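Putative riboflavin biosynthesis protein (Shewanella loihica, PDB 3KY8) probably acts as a reductase of the riboflavin pathway, reducing 5-amino-6-(5-phosphoribosylamino)uracil. Local coordinates at residues G66-R71 against L130-G135. Numbering follows the deposited sequence.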
# COMPACT_ATOMS: atom_id res chain seq x y z
N GLY A 66 19.07 -13.35 -12.48
CA GLY A 66 18.79 -12.37 -13.51
C GLY A 66 17.58 -11.59 -13.08
O GLY A 66 17.01 -11.87 -12.05
N LEU A 67 17.22 -10.63 -13.90
CA LEU A 67 16.10 -9.75 -13.69
C LEU A 67 15.17 -9.94 -14.87
O LEU A 67 15.64 -10.19 -15.98
CB LEU A 67 16.56 -8.28 -13.65
CG LEU A 67 17.05 -7.61 -12.35
CD1 LEU A 67 18.50 -7.83 -11.98
CD2 LEU A 67 16.84 -6.09 -12.42
N VAL A 68 13.86 -9.86 -14.64
CA VAL A 68 12.87 -9.72 -15.73
C VAL A 68 12.23 -8.35 -15.51
O VAL A 68 11.67 -8.09 -14.45
CB VAL A 68 11.80 -10.82 -15.73
CG1 VAL A 68 10.76 -10.58 -16.82
CG2 VAL A 68 12.40 -12.14 -15.95
N MSE A 69 12.36 -7.48 -16.51
CA MSE A 69 12.05 -6.01 -16.39
C MSE A 69 11.22 -5.57 -17.58
O MSE A 69 11.36 -6.11 -18.68
CB MSE A 69 13.36 -5.25 -16.42
CG MSE A 69 13.22 -3.77 -16.34
SE MSE A 69 14.92 -2.87 -16.44
CE MSE A 69 15.76 -3.53 -14.83
N GLY A 70 10.35 -4.59 -17.40
CA GLY A 70 9.61 -4.08 -18.58
C GLY A 70 10.38 -2.99 -19.30
O GLY A 70 11.39 -2.54 -18.79
N ARG A 71 9.88 -2.55 -20.45
CA ARG A 71 10.54 -1.48 -21.22
C ARG A 71 10.42 -0.13 -20.53
O ARG A 71 11.33 0.66 -20.64
CB ARG A 71 10.03 -1.39 -22.68
CG ARG A 71 11.08 -0.82 -23.67
CD ARG A 71 10.72 -1.03 -25.19
NE ARG A 71 11.65 -0.36 -26.11
N LEU A 130 14.70 -15.17 -10.09
CA LEU A 130 14.54 -14.00 -10.93
C LEU A 130 13.99 -12.84 -10.15
O LEU A 130 13.06 -12.98 -9.38
CB LEU A 130 13.63 -14.34 -12.11
CG LEU A 130 14.18 -15.42 -13.05
CD1 LEU A 130 13.10 -15.93 -14.06
CD2 LEU A 130 15.48 -14.93 -13.68
N TYR A 131 14.61 -11.69 -10.35
CA TYR A 131 14.20 -10.42 -9.75
C TYR A 131 13.26 -9.70 -10.74
O TYR A 131 13.68 -9.17 -11.75
CB TYR A 131 15.47 -9.63 -9.38
CG TYR A 131 15.32 -8.17 -9.02
CD1 TYR A 131 14.12 -7.65 -8.53
CD2 TYR A 131 16.42 -7.33 -9.09
CE1 TYR A 131 14.01 -6.33 -8.20
CE2 TYR A 131 16.31 -6.00 -8.74
CZ TYR A 131 15.11 -5.52 -8.29
OH TYR A 131 15.02 -4.20 -7.97
N ILE A 132 11.96 -9.77 -10.44
CA ILE A 132 10.94 -9.22 -11.31
C ILE A 132 10.74 -7.74 -10.97
O ILE A 132 10.41 -7.40 -9.81
CB ILE A 132 9.59 -9.97 -11.17
CG1 ILE A 132 9.78 -11.50 -11.21
CG2 ILE A 132 8.64 -9.54 -12.26
CD1 ILE A 132 10.62 -12.06 -12.37
N ASP A 133 10.95 -6.85 -11.95
CA ASP A 133 10.92 -5.40 -11.72
C ASP A 133 10.09 -4.67 -12.76
O ASP A 133 10.01 -5.06 -13.90
CB ASP A 133 12.34 -4.82 -11.69
CG ASP A 133 12.39 -3.43 -11.01
OD1 ASP A 133 11.60 -3.17 -10.06
OD2 ASP A 133 13.25 -2.62 -11.40
N GLY A 134 9.44 -3.59 -12.33
CA GLY A 134 8.60 -2.81 -13.21
C GLY A 134 7.16 -3.09 -12.87
O GLY A 134 6.77 -4.24 -12.73
N GLY A 135 6.36 -2.03 -12.81
CA GLY A 135 4.95 -2.09 -12.47
C GLY A 135 4.09 -2.93 -13.39
O GLY A 135 3.33 -3.77 -12.92
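L67 reaches the ring of Y131 obliquely, over Y131 CD2 and CE2. L67 CG comes to 3.3 Å from Y131 CD2, and both L67 methyls also lie close to Y131 CD2. The two side chains run side by side. The Y131 ring is directed there by CG standing anti to the backbone N (chi1 167°). Cut back to an alanine, L67 would lose the branch against Y131 CD2, which would probably leave a gap along that part of the ring. The other face of the pair carries V68, I132 and L130. I132 CD1 packs against V68 CB at 3.8 Å, while L130 CD1 approaches V68 CG2 more loosely.

Three backbone hydrogen bonds join the strands in parallel register. They run from Y131 N to G66 O (2.9 Å), from V68 N to Y131 O (3.0 Å) and from D133 N to V68 O (2.9 Å). The V68 N bond is the most bent of the three. A CA-H...O contact joins L67 CA to Y131 O at 3.2 Å.

These are two central strands of a mixed sheet, between strands 90-93 and 21-29, as in the dihydrofolate reductase-like fold of RibD C-terminal domains. Helix 57-63 packs on L67 and Y131, and the Y131 hydroxyl hydrogen-bonds F25 O. Helix 135-143 covers V68 and I132 through T137 and F141. G70 and G134 occupy the N-cap positions of the helices that follow their strands.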